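Local coordinates for protein acyl-CoA dehydrogenase (Bacillus anthracis, PDB 3OWA) that probably oxidises acyl-CoA thioesters to their 2,3-enoyl forms, using FAD as the electron acceptor, at residues I22-D32 with E507-K518. Residues are numbered along the deposited sequence; the frame is centred on the assembly and turned at random.
Sequences ITIDQVFTPED and ESAVLRTEKAIK
Arg512 meets Glu31 side-on, NE giving to OE1 at 2.7 Å and NH2 to OE2 at 2.8 Å, each oxygen using its syn lone pair. Carboxylate and guanidinium lie nearly coplanar, 17° apart, as a two-bond grip favours, and the bonds restrain the rotation of both. Pro30 sets CG over one guanidinium face, toward its rim, a rigid ring suited to a flat cation, while Thr29 rests its methyl on the aliphatic CB and CG of Arg512. An all-extended chain lets NH1 reach Glu322 of helix 305-336 as well. Further back along the helix, branched aliphatic side chains interlock: Leu511 CD1 packs against Val27 CG1 (3.7 Å) and Ile22 CG2. Ile24 presses CG2 onto the helix backbone, 3.3 Å from Leu511 O, and against Lys515 CB. The loop 22-32, which leads into helix 35-52, is thereby laid along helix 490-520 of the helical C-terminal domain of the acyl-CoA dehydrogenase fold. Lys515, long and flexible, bends at chi2 and chi3 (128° and 58°), so its ammonium serves both a carbonyl, Val27 O at 2.9 Å and almost in line, and a carboxylate, Asp32 OD2 at a longer 3.2 Å, whose opposite face receives Thr29 N. Toward solvent the fit is looser: the CD1 end of Ile24 meets exposed Lys518 CD at 3.7 Å, and a water links Ile24 N to Glu514 OE2, the oxygen that also holds Lys518 NZ.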
ATOM      1  N   ILE A  22      22.744  19.829  14.671  1.00 59.81           N
ATOM      2  CA  ILE A  22      23.479  18.590  14.944  1.00 57.32           C
ATOM      3  C   ILE A  22      24.639  18.393  13.964  1.00 57.24           C
ATOM      4  O   ILE A  22      24.526  18.689  12.782  1.00 56.47           O
ATOM      5  CB  ILE A  22      22.553  17.340  14.917  1.00 55.38           C
ATOM      6  CG1 ILE A  22      21.305  17.545  15.792  1.00 52.22           C
ATOM      7  CG2 ILE A  22      23.351  16.062  15.246  1.00 54.95           C
ATOM      8  CD1 ILE A  22      21.536  17.703  17.293  1.00 52.40           C
ATOM      9  N   THR A  23      25.741  17.871  14.481  1.00 57.51           N
ATOM     10  CA  THR A  23      26.993  17.799  13.768  1.00 58.33           C
ATOM     11  C   THR A  23      27.340  16.346  13.414  1.00 57.49           C
ATOM     12  O   THR A  23      26.897  15.427  14.108  1.00 56.04           O
ATOM     13  CB  THR A  23      28.089  18.426  14.682  1.00 60.03           C
ATOM     14  OG1 THR A  23      28.984  19.203  13.888  1.00 64.70           O
ATOM     15  CG2 THR A  23      28.852  17.398  15.473  1.00 58.67           C
ATOM     16  N   ILE A  24      28.142  16.132  12.363  1.00 58.08           N
ATOM     17  CA  ILE A  24      28.531  14.755  11.958  1.00 58.21           C
ATOM     18  C   ILE A  24      29.122  13.915  13.089  1.00 59.49           C
ATOM     19  O   ILE A  24      28.945  12.695  13.127  1.00 58.76           O
ATOM     20  CB  ILE A  24      29.486  14.687  10.730  1.00 58.15           C
ATOM     21  CG1 ILE A  24      30.681  15.644  10.877  1.00 60.33           C
ATOM     22  CG2 ILE A  24      28.733  14.963   9.454  1.00 57.13           C
ATOM     23  CD1 ILE A  24      31.837  15.292   9.980  1.00 59.10           C
ATOM     24  N   ASP A  25      29.820  14.578  14.010  1.00 61.33           N
ATOM     25  CA  ASP A  25      30.383  13.922  15.186  1.00 62.39           C
ATOM     26  C   ASP A  25      29.320  13.454  16.182  1.00 60.95           C
ATOM     27  O   ASP A  25      29.590  12.594  17.015  1.00 61.16           O
ATOM     28  CB  ASP A  25      31.385  14.845  15.887  1.00 64.78           C
ATOM     29  CG  ASP A  25      32.812  14.526  15.527  1.00 69.22           C
ATOM     30  OD1 ASP A  25      33.486  15.421  14.975  1.00 74.97           O
ATOM     31  OD2 ASP A  25      33.258  13.380  15.797  1.00 74.75           O
ATOM     32  N   GLN A  26      28.114  14.007  16.093  1.00 59.70           N
ATOM     33  CA  GLN A  26      27.043  13.634  17.022  1.00 57.78           C
ATOM     34  C   GLN A  26      26.075  12.592  16.443  1.00 56.03           C
ATOM     35  O   GLN A  26      25.016  12.346  17.025  1.00 55.01           O
ATOM     36  CB  GLN A  26      26.271  14.866  17.473  1.00 57.96           C
ATOM     37  CG  GLN A  26      27.125  15.941  18.175  1.00 59.27           C
ATOM     38  CD  GLN A  26      26.386  17.237  18.224  1.00 59.38           C
ATOM     39  OE1 GLN A  26      25.988  17.755  17.192  1.00 60.84           O
ATOM     40  NE2 GLN A  26      26.151  17.751  19.419  1.00 60.72           N
ATOM     41  N   VAL A  27      26.429  11.989  15.309  1.00 54.61           N
ATOM     42  CA  VAL A  27      25.615  10.893  14.781  1.00 52.98           C
ATOM     43  C   VAL A  27      26.407   9.612  14.590  1.00 52.07           C
ATOM     44  O   VAL A  27      27.576   9.629  14.165  1.00 53.18           O
ATOM     45  CB  VAL A  27      24.874  11.251  13.455  1.00 52.49           C
ATOM     46  CG1 VAL A  27      23.950  12.446  13.649  1.00 53.54           C
ATOM     47  CG2 VAL A  27      25.855  11.497  12.329  1.00 52.79           C
ATOM     48  N   PHE A  28      25.760   8.503  14.915  1.00 49.96           N
ATOM     49  CA  PHE A  28      26.291   7.179  14.624  1.00 49.19           C
ATOM     50  C   PHE A  28      25.720   6.698  13.277  1.00 47.99           C
ATOM     51  O   PHE A  28      24.533   6.883  13.006  1.00 47.50           O
ATOM     52  CB  PHE A  28      25.956   6.203  15.763  1.00 48.59           C
ATOM     53  CG  PHE A  28      26.535   4.831  15.570  1.00 48.30           C
ATOM     54  CD1 PHE A  28      27.855   4.572  15.924  1.00 48.77           C
ATOM     55  CD2 PHE A  28      25.768   3.811  15.011  1.00 46.17           C
ATOM     56  CE1 PHE A  28      28.415   3.314  15.728  1.00 49.24           C
ATOM     57  CE2 PHE A  28      26.311   2.556  14.796  1.00 46.61           C
ATOM     58  CZ  PHE A  28      27.641   2.301  15.170  1.00 48.98           C
ATOM     59  N   THR A  29      26.569   6.115  12.431  1.00 47.31           N
ATOM     60  CA  THR A  29      26.148   5.634  11.116  1.00 45.99           C
ATOM     61  C   THR A  29      26.654   4.206  10.874  1.00 45.63           C
ATOM     62  O   THR A  29      27.570   3.767  11.548  1.00 45.43           O
ATOM     63  CB  THR A  29      26.685   6.543   9.958  1.00 46.70           C
ATOM     64  OG1 THR A  29      28.046   6.228   9.718  1.00 48.17           O
ATOM     65  CG2 THR A  29      26.535   8.032  10.263  1.00 45.21           C
ATOM     66  N   PRO A  30      26.084   3.493   9.883  1.00 44.90           N
ATOM     67  CA  PRO A  30      26.640   2.171   9.602  1.00 45.08           C
ATOM     68  C   PRO A  30      28.141   2.165   9.272  1.00 46.85           C
ATOM     69  O   PRO A  30      28.793   1.127   9.445  1.00 47.74           O
ATOM     70  CB  PRO A  30      25.801   1.678   8.418  1.00 43.97           C
ATOM     71  CG  PRO A  30      24.438   2.370   8.587  1.00 42.56           C
ATOM     72  CD  PRO A  30      24.775   3.709   9.222  1.00 44.26           C
ATOM     73  N   GLU A  31      28.694   3.298   8.814  1.00 47.58           N
ATOM     74  CA  GLU A  31      30.134   3.385   8.503  1.00 48.42           C
ATOM     75  C   GLU A  31      30.993   3.321   9.777  1.00 49.67           C
ATOM     76  O   GLU A  31      32.190   3.015   9.729  1.00 50.04           O
ATOM     77  CB  GLU A  31      30.459   4.648   7.657  1.00 49.13           C
ATOM     78  CG  GLU A  31      30.002   4.589   6.191  1.00 47.46           C
ATOM     79  CD  GLU A  31      28.453   4.500   6.006  1.00 48.67           C
ATOM     80  OE1 GLU A  31      27.709   5.356   6.520  1.00 45.74           O
ATOM     81  OE2 GLU A  31      27.986   3.572   5.320  1.00 47.82           O
ATOM     82  N   ASP A  32      30.349   3.570  10.917  1.00 49.41           N
ATOM     83  CA  ASP A  32      30.964   3.470  12.226  1.00 49.65           C
ATOM     84  C   ASP A  32      30.959   2.052  12.838  1.00 49.07           C
ATOM     85  O   ASP A  32      31.466   1.871  13.940  1.00 49.37           O
ATOM     86  CB  ASP A  32      30.276   4.467  13.169  1.00 49.90           C
ATOM     87  CG  ASP A  32      30.404   5.919  12.678  1.00 53.17           C
ATOM     88  OD1 ASP A  32      31.517   6.278  12.233  1.00 57.53           O
ATOM     89  OD2 ASP A  32      29.421   6.691  12.724  1.00 51.14           O
ATOM     90  N   GLU A 507      17.726  14.816   7.753  1.00 41.32           N
ATOM     91  CA  GLU A 507      18.958  15.168   8.474  1.00 41.80           C
ATOM     92  C   GLU A 507      19.887  13.966   8.659  1.00 41.41           C
ATOM     93  O   GLU A 507      21.108  14.080   8.523  1.00 42.14           O
ATOM     94  CB  GLU A 507      18.619  15.806   9.824  1.00 42.80           C
ATOM     95  CG  GLU A 507      19.845  16.232  10.632  1.00 47.11           C
ATOM     96  CD  GLU A 507      19.515  16.786  12.037  1.00 53.20           C
ATOM     97  OE1 GLU A 507      20.000  17.892  12.371  1.00 54.90           O
ATOM     98  OE2 GLU A 507      18.783  16.124  12.818  1.00 55.06           O
ATOM     99  N   SER A 508      19.309  12.810   8.982  1.00 40.16           N
ATOM    100  CA  SER A 508      20.082  11.571   9.142  1.00 39.42           C
ATOM    101  C   SER A 508      20.807  11.202   7.856  1.00 40.12           C
ATOM    102  O   SER A 508      21.988  10.833   7.895  1.00 40.96           O
ATOM    103  CB  SER A 508      19.198  10.400   9.589  1.00 38.38           C
ATOM    104  OG  SER A 508      18.592  10.633  10.854  1.00 37.27           O
ATOM    105  N   ALA A 509      20.100  11.290   6.729  1.00 39.84           N
ATOM    106  CA  ALA A 509      20.693  11.049   5.427  1.00 40.84           C
ATOM    107  C   ALA A 509      21.799  12.088   5.118  1.00 42.44           C
ATOM    108  O   ALA A 509      22.893  11.717   4.666  1.00 43.40           O
ATOM    109  CB  ALA A 509      19.620  11.021   4.318  1.00 40.45           C
ATOM    110  N   VAL A 510      21.523  13.367   5.380  1.00 42.80           N
ATOM    111  CA  VAL A 510      22.510  14.430   5.096  1.00 44.17           C
ATOM    112  C   VAL A 510      23.792  14.229   5.900  1.00 45.08           C
ATOM    113  O   VAL A 510      24.895  14.236   5.344  1.00 46.12           O
ATOM    114  CB  VAL A 510      21.954  15.844   5.350  1.00 44.32           C
ATOM    115  CG1 VAL A 510      23.077  16.890   5.238  1.00 45.93           C
ATOM    116  CG2 VAL A 510      20.875  16.166   4.342  1.00 42.86           C
ATOM    117  N   LEU A 511      23.627  14.018   7.204  1.00 45.47           N
ATOM    118  CA  LEU A 511      24.754  13.941   8.123  1.00 46.10           C
ATOM    119  C   LEU A 511      25.566  12.702   7.870  1.00 46.68           C
ATOM    120  O   LEU A 511      26.793  12.755   7.927  1.00 47.05           O
ATOM    121  CB  LEU A 511      24.298  14.019   9.585  1.00 46.11           C
ATOM    122  CG  LEU A 511      23.758  15.392  10.010  1.00 46.40           C
ATOM    123  CD1 LEU A 511      23.238  15.356  11.449  1.00 46.29           C
ATOM    124  CD2 LEU A 511      24.824  16.471   9.842  1.00 49.16           C
ATOM    125  N   ARG A 512      24.891  11.589   7.563  1.00 45.77           N
ATOM    126  CA  ARG A 512      25.606  10.350   7.243  1.00 46.20           C
ATOM    127  C   ARG A 512      26.439  10.503   5.971  1.00 46.73           C
ATOM    128  O   ARG A 512      27.593  10.040   5.910  1.00 48.44           O
ATOM    129  CB  ARG A 512      24.646   9.155   7.112  1.00 45.38           C
ATOM    130  CG  ARG A 512      25.330   7.891   6.650  1.00 43.99           C
ATOM    131  CD  ARG A 512      24.346   6.767   6.498  1.00 43.25           C
ATOM    132  NE  ARG A 512      25.035   5.573   6.050  1.00 41.34           N
ATOM    133  CZ  ARG A 512      24.426   4.454   5.691  1.00 42.01           C
ATOM    134  NH1 ARG A 512      23.089   4.374   5.750  1.00 40.41           N
ATOM    135  NH2 ARG A 512      25.148   3.413   5.291  1.00 40.93           N
ATOM    136  N   THR A 513      25.862  11.150   4.966  1.00 45.99           N
ATOM    137  CA  THR A 513      26.566  11.362   3.711  1.00 46.78           C
ATOM    138  C   THR A 513      27.749  12.364   3.935  1.00 48.90           C
ATOM    139  O   THR A 513      28.861  12.149   3.462  1.00 48.96           O
ATOM    140  CB  THR A 513      25.595  11.831   2.598  1.00 47.06           C
ATOM    141  OG1 THR A 513      24.496  10.890   2.481  1.00 43.38           O
ATOM    142  CG2 THR A 513      26.329  11.986   1.259  1.00 45.60           C
ATOM    143  N   GLU A 514      27.482  13.427   4.683  1.00 49.96           N
ATOM    144  CA  GLU A 514      28.491  14.417   5.034  1.00 52.69           C
ATOM    145  C   GLU A 514      29.654  13.758   5.766  1.00 53.59           C
ATOM    146  O   GLU A 514      30.829  13.982   5.425  1.00 54.92           O
ATOM    147  CB  GLU A 514      27.855  15.491   5.912  1.00 53.37           C
ATOM    148  CG  GLU A 514      28.716  16.731   6.103  1.00 58.80           C
ATOM    149  CD  GLU A 514      28.115  17.722   7.107  1.00 63.37           C
ATOM    150  OE1 GLU A 514      26.860  17.845   7.160  1.00 62.72           O
ATOM    151  OE2 GLU A 514      28.908  18.362   7.850  1.00 65.37           O
ATOM    152  N   LYS A 515      29.335  12.924   6.756  1.00 52.48           N
ATOM    153  CA  LYS A 515      30.364  12.183   7.466  1.00 53.59           C
ATOM    154  C   LYS A 515      31.196  11.275   6.548  1.00 53.00           C
ATOM    155  O   LYS A 515      32.429  11.228   6.667  1.00 53.94           O
ATOM    156  CB  LYS A 515      29.773  11.404   8.654  1.00 53.01           C
ATOM    157  CG  LYS A 515      30.717  10.322   9.174  1.00 55.97           C
ATOM    158  CD  LYS A 515      30.969  10.386  10.658  1.00 57.55           C
ATOM    159  CE  LYS A 515      29.728  10.298  11.477  1.00 54.64           C
ATOM    160  NZ  LYS A 515      30.114   9.802  12.835  1.00 54.75           N
ATOM    161  N   ALA A 516      30.528  10.579   5.632  1.00 51.28           N
ATOM    162  CA  ALA A 516      31.195   9.699   4.683  1.00 51.44           C
ATOM    163  C   ALA A 516      32.186  10.467   3.813  1.00 53.11           C
ATOM    164  O   ALA A 516      33.314  10.022   3.604  1.00 53.49           O
ATOM    165  CB  ALA A 516      30.196   8.998   3.822  1.00 50.67           C
ATOM    166  N   ILE A 517      31.741  11.614   3.317  1.00 53.53           N
ATOM    167  CA  ILE A 517      32.551  12.462   2.458  1.00 55.63           C
ATOM    168  C   ILE A 517      33.845  12.828   3.200  1.00 58.27           C
ATOM    169  O   ILE A 517      34.937  12.588   2.695  1.00 59.51           O
ATOM    170  CB  ILE A 517      31.751  13.690   1.965  1.00 54.62           C
ATOM    171  CG1 ILE A 517      30.702  13.245   0.943  1.00 51.23           C
ATOM    172  CG2 ILE A 517      32.690  14.793   1.339  1.00 57.48           C
ATOM    173  CD1 ILE A 517      29.639  14.248   0.704  1.00 47.15           C
ATOM    174  N   LYS A 518      33.696  13.327   4.423  1.00 59.74           N
ATOM    175  CA  LYS A 518      34.811  13.757   5.245  1.00 62.61           C
ATOM    176  C   LYS A 518      35.672  12.601   5.670  1.00 63.15           C
ATOM    177  O   LYS A 518      36.810  12.804   6.078  1.00 64.24           O
ATOM    178  CB  LYS A 518      34.293  14.523   6.457  1.00 63.06           C
ATOM    179  CG  LYS A 518      33.289  15.586   6.002  1.00 66.03           C
ATOM    180  CD  LYS A 518      33.155  16.787   6.920  1.00 73.27           C
ATOM    181  CE  LYS A 518      32.178  17.778   6.292  1.00 71.41           C
ATOM    182  NZ  LYS A 518      31.581  18.747   7.252  1.00 73.15           N
TER
HETATM  183  O   HOH W   1      22.160  19.075  11.293  1.00 54.99           O
HETATM  184  O   HOH W   2      28.497  18.512  10.693  1.00 71.95           O
HETATM  185  O   HOH W   3      29.017   7.784   7.321  1.00 47.75           O